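Local atomic coordinates of putative phosphomethylpyrimidine kinase (Bacteroides thetaiotaomicron, PDB entry 3MBH), a protein that binds pyridoxal and probably phosphorylates it with ATP, as a pyridoxal kinase of the ribokinase superfamily. Residues A[208-213]-A[286-291]; A[181-186]-A[196-201]; A[41-46]-A[84-89]; A[91-96]-A[130-135]. One frame throughout, in Å; residues are numbered along the deposited sequence.

Contact 1: residues A[208-213]-A[286-291]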
# COMPACT_ATOMS: atom_id res chain seq x y z
N TYR A 208 -0.89 -32.85 -10.84
CA TYR A 208 0.48 -32.53 -11.26
C TYR A 208 0.51 -31.14 -11.87
O TYR A 208 -0.35 -30.80 -12.68
CB TYR A 208 0.93 -33.52 -12.35
CG TYR A 208 1.05 -34.94 -11.88
CD1 TYR A 208 -0.06 -35.80 -11.86
CD2 TYR A 208 2.29 -35.45 -11.48
CE1 TYR A 208 0.06 -37.11 -11.41
CE2 TYR A 208 2.41 -36.73 -11.04
CZ TYR A 208 1.30 -37.55 -10.98
OH TYR A 208 1.49 -38.84 -10.54
N TRP A 209 1.51 -30.35 -11.53
CA TRP A 209 1.63 -28.98 -11.97
C TRP A 209 2.98 -28.71 -12.56
O TRP A 209 3.95 -29.28 -12.13
CB TRP A 209 1.47 -28.03 -10.77
CG TRP A 209 0.20 -28.22 -10.08
CD1 TRP A 209 -0.03 -28.99 -8.99
CD2 TRP A 209 -1.07 -27.68 -10.48
NE1 TRP A 209 -1.38 -28.97 -8.68
CE2 TRP A 209 -2.02 -28.13 -9.55
CE3 TRP A 209 -1.48 -26.83 -11.50
CZ2 TRP A 209 -3.38 -27.79 -9.64
CZ3 TRP A 209 -2.82 -26.49 -11.58
CH2 TRP A 209 -3.75 -27.00 -10.66
N LYS A 210 3.04 -27.77 -13.48
CA LYS A 210 4.28 -27.28 -14.01
C LYS A 210 4.26 -25.75 -14.18
O LYS A 210 3.24 -25.16 -14.57
CB LYS A 210 4.52 -27.95 -15.37
CG LYS A 210 5.74 -27.48 -16.17
CD LYS A 210 5.82 -28.27 -17.50
CE LYS A 210 6.94 -27.83 -18.43
NZ LYS A 210 7.02 -28.70 -19.69
N VAL A 211 5.38 -25.12 -13.95
CA VAL A 211 5.50 -23.69 -14.22
C VAL A 211 6.87 -23.45 -14.83
O VAL A 211 7.83 -24.06 -14.41
CB VAL A 211 5.22 -22.87 -12.95
CG1 VAL A 211 6.18 -23.22 -11.85
CG2 VAL A 211 5.21 -21.39 -13.24
N THR A 212 6.95 -22.63 -15.87
CA THR A 212 8.20 -22.37 -16.56
C THR A 212 8.52 -20.92 -16.33
O THR A 212 7.64 -20.09 -16.48
CB THR A 212 8.07 -22.64 -18.09
OG1 THR A 212 7.90 -24.05 -18.28
CG2 THR A 212 9.36 -22.21 -18.89
N CYS A 213 9.77 -20.62 -16.04
CA CYS A 213 10.15 -19.25 -15.75
C CYS A 213 11.43 -18.87 -16.43
O CYS A 213 12.29 -19.74 -16.69
CB CYS A 213 10.31 -19.09 -14.26
SG CYS A 213 8.76 -19.46 -13.41
N ALA A 286 0.65 -18.52 -13.61
CA ALA A 286 1.43 -19.09 -14.70
C ALA A 286 1.47 -20.65 -14.62
O ALA A 286 1.63 -21.32 -15.62
CB ALA A 286 2.78 -18.50 -14.66
N SER A 287 1.26 -21.22 -13.45
CA SER A 287 1.25 -22.67 -13.29
C SER A 287 0.12 -23.38 -14.07
O SER A 287 -0.98 -22.85 -14.28
CB SER A 287 1.19 -23.02 -11.78
OG SER A 287 0.14 -22.31 -11.17
N TYR A 288 0.42 -24.57 -14.57
CA TYR A 288 -0.59 -25.32 -15.25
C TYR A 288 -0.55 -26.76 -14.97
O TYR A 288 0.49 -27.35 -14.62
CB TYR A 288 -0.59 -25.04 -16.75
CG TYR A 288 0.66 -25.40 -17.46
CD1 TYR A 288 1.73 -24.53 -17.46
CD2 TYR A 288 0.75 -26.58 -18.16
CE1 TYR A 288 2.93 -24.84 -18.12
CE2 TYR A 288 1.93 -26.92 -18.86
CZ TYR A 288 3.01 -26.04 -18.83
OH TYR A 288 4.18 -26.35 -19.50
N GLU A 289 -1.72 -27.35 -15.13
CA GLU A 289 -1.91 -28.73 -14.69
C GLU A 289 -1.41 -29.62 -15.81
O GLU A 289 -1.68 -29.33 -16.97
CB GLU A 289 -3.39 -29.00 -14.35
CG GLU A 289 -3.65 -30.45 -14.00
CD GLU A 289 -4.96 -30.72 -13.25
OE1 GLU A 289 -5.86 -29.87 -13.24
OE2 GLU A 289 -5.07 -31.81 -12.66
N LEU A 290 -0.63 -30.64 -15.47
CA LEU A 290 -0.28 -31.75 -16.38
C LEU A 290 -1.32 -32.84 -16.18
O LEU A 290 -1.38 -33.48 -15.14
CB LEU A 290 1.12 -32.29 -16.11
CG LEU A 290 2.23 -31.25 -16.17
CD1 LEU A 290 3.52 -31.74 -15.54
CD2 LEU A 290 2.43 -30.81 -17.63
N ILE A 291 -2.16 -32.99 -17.19
CA ILE A 291 -3.25 -33.96 -17.23
C ILE A 291 -2.87 -35.18 -18.09
O ILE A 291 -2.14 -35.05 -19.09
CB ILE A 291 -4.55 -33.34 -17.79
CG1 ILE A 291 -4.32 -32.66 -19.16
CG2 ILE A 291 -5.12 -32.30 -16.80
CD1 ILE A 291 -3.55 -33.46 -20.18
O HOH W 1 -2.80 -33.38 -13.12
O HOH W 2 4.09 -29.06 -21.05
O HOH W 3 4.47 -21.80 -16.91

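Contact 2: residues A[181-186]-A[196-201]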
# COMPACT_ATOMS: atom_id res chain seq x y z
N VAL A 181 3.10 -33.70 -0.77
CA VAL A 181 3.47 -32.72 -1.81
C VAL A 181 4.96 -32.80 -2.09
O VAL A 181 5.83 -32.76 -1.15
CB VAL A 181 3.10 -31.28 -1.42
CG1 VAL A 181 3.63 -30.22 -2.49
CG2 VAL A 181 1.56 -31.13 -1.28
N VAL A 182 5.26 -32.95 -3.37
CA VAL A 182 6.63 -33.00 -3.82
C VAL A 182 6.77 -31.93 -4.89
O VAL A 182 5.95 -31.87 -5.80
CB VAL A 182 6.99 -34.37 -4.43
CG1 VAL A 182 8.43 -34.39 -4.94
CG2 VAL A 182 6.72 -35.50 -3.39
N ILE A 183 7.80 -31.09 -4.75
CA ILE A 183 8.08 -30.06 -5.73
C ILE A 183 9.51 -30.27 -6.21
O ILE A 183 10.42 -30.39 -5.38
CB ILE A 183 7.86 -28.63 -5.11
CG1 ILE A 183 6.43 -28.49 -4.53
CG2 ILE A 183 8.20 -27.56 -6.15
CD1 ILE A 183 6.23 -27.26 -3.66
N ILE A 184 9.71 -30.35 -7.52
CA ILE A 184 11.04 -30.46 -8.08
C ILE A 184 11.37 -29.15 -8.78
O ILE A 184 10.67 -28.74 -9.71
CB ILE A 184 11.18 -31.64 -9.08
CG1 ILE A 184 10.83 -32.94 -8.39
CG2 ILE A 184 12.63 -31.66 -9.66
CD1 ILE A 184 10.72 -34.16 -9.29
N THR A 185 12.44 -28.47 -8.31
CA THR A 185 12.84 -27.21 -8.92
C THR A 185 14.06 -27.39 -9.86
O THR A 185 14.68 -28.42 -9.94
CB THR A 185 13.18 -26.18 -7.88
OG1 THR A 185 14.50 -26.44 -7.37
CG2 THR A 185 12.14 -26.15 -6.78
N SER A 186 14.36 -26.35 -10.59
CA SER A 186 15.55 -26.25 -11.43
C SER A 186 15.60 -27.29 -12.54
O SER A 186 16.69 -27.82 -12.83
CB SER A 186 16.80 -26.34 -10.56
OG SER A 186 16.60 -25.62 -9.35
N THR A 196 13.98 -22.15 -16.72
CA THR A 196 13.86 -23.18 -15.76
C THR A 196 12.37 -23.54 -15.63
O THR A 196 11.48 -22.70 -15.92
CB THR A 196 14.46 -22.68 -14.39
OG1 THR A 196 14.66 -23.77 -13.55
CG2 THR A 196 13.53 -21.72 -13.68
N SER A 197 12.10 -24.79 -15.26
CA SER A 197 10.75 -25.22 -14.85
C SER A 197 10.73 -25.80 -13.44
O SER A 197 11.77 -26.21 -12.90
CB SER A 197 10.12 -26.18 -15.85
OG SER A 197 11.07 -27.15 -16.27
N VAL A 198 9.54 -25.75 -12.83
CA VAL A 198 9.27 -26.35 -11.56
C VAL A 198 8.10 -27.30 -11.81
O VAL A 198 7.14 -26.97 -12.53
CB VAL A 198 8.88 -25.29 -10.50
CG1 VAL A 198 8.44 -25.97 -9.17
CG2 VAL A 198 10.04 -24.26 -10.24
N TYR A 199 8.18 -28.50 -11.25
CA TYR A 199 7.15 -29.52 -11.37
C TYR A 199 6.69 -29.84 -9.95
O TYR A 199 7.47 -29.68 -9.00
CB TYR A 199 7.71 -30.75 -12.03
CG TYR A 199 8.00 -30.63 -13.49
CD1 TYR A 199 9.15 -29.96 -13.96
CD2 TYR A 199 7.15 -31.22 -14.44
CE1 TYR A 199 9.40 -29.89 -15.35
CE2 TYR A 199 7.42 -31.17 -15.79
CZ TYR A 199 8.52 -30.48 -16.24
OH TYR A 199 8.75 -30.49 -17.61
N ALA A 200 5.41 -30.18 -9.78
CA ALA A 200 4.88 -30.51 -8.44
C ALA A 200 3.75 -31.53 -8.55
O ALA A 200 3.06 -31.68 -9.60
CB ALA A 200 4.37 -29.26 -7.73
N TYR A 201 3.58 -32.24 -7.45
CA TYR A 201 2.53 -33.24 -7.32
C TYR A 201 1.88 -33.10 -5.93
O TYR A 201 2.54 -32.87 -4.95
CB TYR A 201 3.10 -34.61 -7.57
CG TYR A 201 2.15 -35.70 -7.26
CD1 TYR A 201 1.09 -35.93 -8.08
CD2 TYR A 201 2.31 -36.51 -6.13
CE1 TYR A 201 0.16 -36.91 -7.81
CE2 TYR A 201 1.41 -37.49 -5.84
CZ TYR A 201 0.35 -37.70 -6.70
OH TYR A 201 -0.57 -38.67 -6.47
O HOH W 4 13.24 -23.58 -11.12

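Contact 3: residues A[41-46]-A[84-89]. With PXL (3-hydroxy-5-(hydroxymethyl)-2-methylisonicotinaldehyde), chain G.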
# COMPACT_ATOMS: atom_id res chain seq x y z
N LEU A 41 16.35 -23.21 14.94
CA LEU A 41 17.13 -24.33 15.48
C LEU A 41 18.34 -24.45 14.56
O LEU A 41 18.30 -25.14 13.57
CB LEU A 41 16.34 -25.63 15.44
CG LEU A 41 17.01 -26.84 16.10
CD1 LEU A 41 17.34 -26.52 17.56
CD2 LEU A 41 16.11 -28.08 15.96
N PRO A 42 19.43 -23.73 14.89
CA PRO A 42 20.53 -23.58 13.97
C PRO A 42 21.39 -24.84 13.86
O PRO A 42 21.68 -25.46 14.87
CB PRO A 42 21.32 -22.40 14.58
CG PRO A 42 21.02 -22.49 16.06
CD PRO A 42 19.60 -22.94 16.13
N THR A 43 21.71 -25.24 12.63
CA THR A 43 22.39 -26.50 12.34
C THR A 43 23.91 -26.34 12.30
O THR A 43 24.65 -27.33 12.46
CB THR A 43 21.90 -27.07 11.02
OG1 THR A 43 22.15 -26.10 9.97
CG2 THR A 43 20.32 -27.40 11.10
N ALA A 44 24.35 -25.10 12.09
CA ALA A 44 25.75 -24.77 11.86
C ALA A 44 25.87 -23.26 11.85
O ALA A 44 24.90 -22.58 11.59
CB ALA A 44 26.28 -25.33 10.53
N VAL A 45 27.08 -22.77 12.09
CA VAL A 45 27.45 -21.37 11.89
C VAL A 45 28.54 -21.24 10.85
O VAL A 45 29.57 -21.89 10.94
CB VAL A 45 27.86 -20.73 13.20
CG1 VAL A 45 28.44 -19.29 12.96
CG2 VAL A 45 26.61 -20.63 14.06
N LEU A 46 28.29 -20.42 9.84
CA LEU A 46 29.27 -20.18 8.79
C LEU A 46 29.45 -18.68 8.54
O LEU A 46 28.51 -17.92 8.65
CB LEU A 46 28.85 -20.88 7.47
CG LEU A 46 28.58 -22.42 7.44
CD1 LEU A 46 27.15 -22.79 7.91
CD2 LEU A 46 28.77 -22.97 6.00
N GLY A 84 16.25 -27.36 6.31
CA GLY A 84 17.10 -27.21 5.14
C GLY A 84 18.51 -27.75 5.36
O GLY A 84 18.72 -28.98 5.69
N TYR A 85 19.48 -26.90 5.13
CA TYR A 85 20.88 -27.30 5.24
C TYR A 85 21.17 -27.79 6.67
O TYR A 85 20.99 -27.08 7.61
CB TYR A 85 21.78 -26.12 4.86
CG TYR A 85 23.28 -26.40 4.80
CD1 TYR A 85 24.02 -26.53 5.97
CD2 TYR A 85 23.94 -26.57 3.57
CE1 TYR A 85 25.37 -26.79 5.94
CE2 TYR A 85 25.30 -26.80 3.54
CZ TYR A 85 26.00 -26.93 4.74
OH TYR A 85 27.35 -27.16 4.75
N LEU A 86 21.67 -29.01 6.79
CA LEU A 86 22.03 -29.62 8.06
C LEU A 86 23.54 -29.72 8.21
O LEU A 86 24.28 -29.81 7.23
CB LEU A 86 21.43 -31.03 8.17
CG LEU A 86 19.92 -31.08 7.95
CD1 LEU A 86 19.37 -32.55 8.07
CD2 LEU A 86 19.16 -30.16 8.90
N GLY A 87 24.02 -29.67 9.42
CA GLY A 87 25.45 -29.56 9.68
C GLY A 87 26.28 -30.83 9.82
O GLY A 87 27.51 -30.75 9.85
N SER A 88 25.63 -31.99 9.94
CA SER A 88 26.33 -33.26 9.91
C SER A 88 25.31 -34.37 9.63
O SER A 88 24.12 -34.18 9.76
CB SER A 88 27.05 -33.54 11.27
OG SER A 88 26.11 -34.01 12.24
N PRO A 89 25.78 -35.56 9.27
CA PRO A 89 24.82 -36.66 9.10
C PRO A 89 24.08 -37.10 10.37
O PRO A 89 23.01 -37.71 10.27
CB PRO A 89 25.67 -37.80 8.53
CG PRO A 89 26.90 -37.07 7.98
CD PRO A 89 27.13 -35.89 8.83
OP4 PXL G . 20.17 -24.02 0.97
C5A PXL G . 21.37 -23.67 0.31
C5 PXL G . 22.48 -23.52 1.35
C6 PXL G . 22.29 -23.37 2.71
N1 PXL G . 23.31 -23.28 3.56
C2 PXL G . 24.62 -23.27 3.24
C3 PXL G . 24.95 -23.41 1.81
C4 PXL G . 23.83 -23.56 0.86
C4A PXL G . 23.99 -23.65 -0.59
O4A PXL G . 25.08 -23.33 -0.95
O3 PXL G . 26.21 -23.46 1.33
C2A PXL G . 25.61 -23.10 4.38

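Contact 4: residues A[91-96]-A[130-135]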
# COMPACT_ATOMS: atom_id res chain seq x y z
N GLN A 91 22.59 -35.19 12.35
CA GLN A 91 21.44 -34.34 12.54
C GLN A 91 20.17 -34.95 11.99
O GLN A 91 19.11 -34.63 12.48
CB GLN A 91 21.65 -32.95 11.93
CG GLN A 91 22.83 -32.24 12.58
CD GLN A 91 22.94 -30.77 12.24
OE1 GLN A 91 22.08 -30.24 11.53
NE2 GLN A 91 24.02 -30.13 12.69
N ILE A 92 20.27 -35.84 11.03
CA ILE A 92 19.04 -36.34 10.43
C ILE A 92 18.16 -37.00 11.49
O ILE A 92 16.98 -36.69 11.61
CB ILE A 92 19.25 -37.23 9.23
CG1 ILE A 92 19.50 -36.34 7.99
CG2 ILE A 92 17.96 -38.13 9.02
CD1 ILE A 92 20.97 -35.69 7.92
N GLN A 93 18.74 -37.81 12.34
CA GLN A 93 17.94 -38.54 13.33
C GLN A 93 17.47 -37.64 14.47
O GLN A 93 16.39 -37.82 15.00
CB GLN A 93 18.70 -39.75 13.86
CG GLN A 93 18.52 -40.99 13.03
CD GLN A 93 17.03 -41.46 12.87
OE1 GLN A 93 16.22 -41.43 13.81
NE2 GLN A 93 16.70 -41.85 11.66
N ILE A 94 18.29 -36.69 14.84
CA ILE A 94 17.90 -35.66 15.83
C ILE A 94 16.70 -34.88 15.31
O ILE A 94 15.71 -34.64 16.04
CB ILE A 94 19.06 -34.70 16.18
CG1 ILE A 94 20.17 -35.49 16.86
CG2 ILE A 94 18.53 -33.55 17.09
CD1 ILE A 94 21.54 -34.77 16.96
N VAL A 95 16.76 -34.53 14.05
CA VAL A 95 15.70 -33.75 13.44
C VAL A 95 14.46 -34.62 13.24
O VAL A 95 13.37 -34.14 13.48
CB VAL A 95 16.17 -33.11 12.14
CG1 VAL A 95 15.00 -32.43 11.44
CG2 VAL A 95 17.30 -32.07 12.46
N SER A 96 14.63 -35.87 12.83
CA SER A 96 13.48 -36.78 12.72
C SER A 96 12.73 -36.92 14.06
O SER A 96 11.50 -36.88 14.10
CB SER A 96 13.93 -38.14 12.21
OG SER A 96 14.68 -38.00 11.02
N VAL A 130 23.65 -37.93 1.94
CA VAL A 130 22.59 -38.30 1.00
C VAL A 130 21.72 -39.43 1.56
O VAL A 130 20.51 -39.30 1.63
CB VAL A 130 23.15 -38.73 -0.34
CG1 VAL A 130 22.06 -39.10 -1.23
CG2 VAL A 130 23.98 -37.56 -1.01
N LYS A 131 22.37 -40.53 2.01
CA LYS A 131 21.62 -41.66 2.57
C LYS A 131 20.74 -41.21 3.76
O LYS A 131 19.58 -41.60 3.81
CB LYS A 131 22.54 -42.82 2.97
CG LYS A 131 23.33 -43.38 1.81
CD LYS A 131 24.09 -44.61 2.16
CE LYS A 131 25.25 -44.33 3.04
NZ LYS A 131 26.42 -45.23 2.71
N GLU A 132 21.25 -40.37 4.66
CA GLU A 132 20.43 -39.88 5.78
C GLU A 132 19.26 -38.99 5.30
O GLU A 132 18.11 -39.08 5.81
CB GLU A 132 21.30 -39.15 6.81
CG GLU A 132 22.30 -40.03 7.54
CD GLU A 132 21.63 -41.10 8.42
OE1 GLU A 132 20.70 -40.76 9.18
OE2 GLU A 132 22.05 -42.27 8.36
N MSE A 133 19.53 -38.12 4.33
CA MSE A 133 18.49 -37.24 3.84
C MSE A 133 17.32 -38.05 3.26
O MSE A 133 16.17 -37.67 3.41
CB MSE A 133 19.05 -36.25 2.84
CG MSE A 133 18.08 -35.17 2.40
SE MSE A 133 17.50 -34.04 3.90
CE MSE A 133 19.04 -32.87 4.06
N ARG A 134 17.64 -39.17 2.61
CA ARG A 134 16.62 -40.09 2.12
C ARG A 134 15.65 -40.54 3.22
O ARG A 134 14.47 -40.74 2.96
CB ARG A 134 17.26 -41.35 1.48
CG ARG A 134 17.87 -41.09 0.12
CD ARG A 134 18.57 -42.32 -0.38
NE ARG A 134 19.39 -42.02 -1.54
CZ ARG A 134 20.51 -42.65 -1.87
NH1 ARG A 134 20.98 -43.62 -1.11
NH2 ARG A 134 21.16 -42.31 -2.97
N HIS A 135 16.16 -40.68 4.44
CA HIS A 135 15.32 -40.97 5.57
C HIS A 135 14.47 -39.77 6.01
O HIS A 135 13.27 -39.92 6.25
CB HIS A 135 16.12 -41.45 6.80
CG HIS A 135 15.26 -41.80 7.97
ND1 HIS A 135 14.43 -42.90 7.98
CD2 HIS A 135 15.06 -41.16 9.15
CE1 HIS A 135 13.78 -42.95 9.13
NE2 HIS A 135 14.15 -41.92 9.87
O HOH W 5 21.32 -39.16 11.52
O HOH W 6 18.57 -42.25 9.81

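Contact 1: residues A[208-213]-A[286-291]
Lys210 and Tyr288 face each other as an antiparallel hydrogen-bonded pair, and their side chains lie side by side, pointing the same way. Lys210 N donates to Tyr288 O at 2.8 Å, and Tyr288 N returns a bond to Lys210 O at 2.9 Å. The lysine CB lies over one face of the Tyr288 ring, offset toward the rim, and also meets Leu290 CD1 at 3.9 Å. CG stands anti to the backbone N (chi1 175°) and approaches the phenol oxygen, and the extended chain then carries Lys210 CD to 3.2 Å from Tyr288 OH, with CE close behind. At the tip, a water bridges NZ and that hydroxyl, while Asp164 forms a salt bridge with NZ. On the other face of the sheet, Glu289 CB rests off-centre over the six-membered ring of Trp209, a CH-pi contact of 4.2 Å to the centroid. Trp209 also packs on Leu241, Pro242 and Leu245 of helix 241-257 and on Arg257 of a second subunit. The segment near the C terminus thus adds a short antiparallel strand, last in the mixed sheet of this chain, to a ribokinase-like fold.

Contact 2: residues A[181-186]-A[196-201]
Ile183 and Val198 make the tightest meeting of this strand pair: Ile183 CG2 lies 3.4 Å from Val198 CG1, closer than usual van der Waals contact. Both methyls stand anti to their own backbone N (chi1 of Val198 174°), and the two branched side chains cross obliquely. Next to them Ile183 CG1 turns to the CB of Ala200 at 3.9 Å; the CA atoms of Ile183 and Ala200 are 4.2 Å apart, as befits a non-hydrogen-bonded pair. This face is buried under Phe227 of helix 223-236 and Leu245 of helix 241-257. The hydrogen-bonded pairs hold the ladder. Val182 and Tyr201 exchange two bonds, as do Ile184 and Tyr199, where Ile184 N reaches Tyr199 O at 2.8 Å. The side chains of these four residues lie on the opposite face, toward helix 164-176, and the phenol ends of the tyrosines find partners in Asp164 for Tyr199 and Asn206 for Tyr201.

Toward Ser186 the ladder slackens. Ser186 N is 3.5 Å from Ser197 O at a poor angle, and a water takes over, accepting from Ser186 N at 3.0 Å and also bonded to Thr196 OG1. The positive phi of Ser186 (62°) marks the departure from regular strand geometry, while Thr185 OG1 and Ser186 OG are hydrogen-bonded at 3.0 Å. A buried core with side chains on both faces, passing into a water-bridged end, describes this beta hairpin of strands 181-189 and 195-202, set between helices in the alpha/beta sandwich of the ribokinase superfamily.

Contact 3: residues A[41-46]-A[84-89]
The pyridoxal pocket of this ribokinase-like fold is lined here by two chain segments that meet through Thr43 and Tyr85: residues 41-46, leading into the short strand 44-46, and the loop 84-89 that follows strand 80-83. Thr43 OG1 donates to Tyr85 O at 2.8 Å, from a position tilted 26° from the carbonyl plane. The hydroxyl lies between the backbone N and carbonyl carbon of its own residue, which turns it to the loop and leaves the methyl for a different neighbour: Thr43 CG2 meets Leu86 CD2 at 3.7 Å.

Beyond the threonine, Gly87 passes close to the strand segment. Without a side chain, Gly87 brings its CA to 3.7 Å from Thr43 O. Gln91 ties the same place together, its amide nitrogen bonding Thr43 O and its amide oxygen accepting from Gly87 N.

The bond from the threonine is made to the backbone of a residue whose ring packs on the ligand. Tyr85 CG stands anti to the backbone N (chi1 -174°), and chi2 of -75° turns one ring face to pyridoxal, while Thr43 OG1 lies near the plane of the ring at its edge. Asp225, Thr50 and Gln51 hydrogen-bond the ligand, and Tyr85 and Leu46 add apolar surface. Tyr85 CD2 comes to 3.3 Å from pyridoxal N1, and Leu46 CD2 lies 3.6 Å from pyridoxal C2A, the 2-methyl carbon, which itself sits over the centre of the Tyr85 ring.

Contact 4: residues A[91-96]-A[130-135]
Ile92 and Glu132 bring together two neighbouring helices of the ribokinase-like alpha/beta fold, 91-102 and 127-136, which come after the parallel strands 80-83 and 108-111 respectively. The two segments run nearly parallel, 12° apart with axes 9.3 Å from each other. The isoleucine points at the opposite helix and straddles the base of the glutamate: Ile92 CG1 meets Glu132 CB at 3.5 Å, CD1 touches the same carbon, and Ile92 CG2 leans on Glu132 O at 3.4 Å. Leu86, Met129 and Leu136 also pack on Ile92, so this part of the interface is buried.

The glutamate chain bends at chi2, which puts CD back toward helix 91-102. There OE1 is held by two waters, one accepting from Gln93 N and the other from Gln93 NE2, both donating to the carboxylate oxygen. The interface is therefore apolar beneath and water-bridged at its surface.

One turn further along, His135 reaches across, its CG anti to the backbone N (chi1 -178°). The Gln93 side chain, also bent at chi2, crosses it at about a right angle, with amide and ring planes 37° apart. The two NE2 atoms of Gln93 and His135 are 3.1 Å apart. Ser96 approaches the imidazole differently, at its edge and near its plane. In the conformer given, Ser96 OG lies 3.7 Å from His135 CD2 and donates to Ile92 O at 2.7 Å, a carbonyl oxygen that also accepts from Ser96 N.

Along the chain the segments of contact 3 come first, then those of contact 4, contact 2 and contact 1, each closing before the next opens. Contacts 1 and 2 have centres 9 Å apart and share adjoining strands of one mixed sheet, with Trp209 N close to Ala200 O at 2.8 Å. Contacts 3 and 4, 12 Å apart between centres, are joined by the turn from 84-89 into helix 91-102 and by Gln91, whose NE2 reaches Thr43 O, while Leu86 packs on Ile92. Contacts 1 and 3 lie on opposite sides of the chain's centre, their centres about 32 Å apart, yet both reach the same sheet, which thus extends from the pyridoxal pocket to strand 288-290.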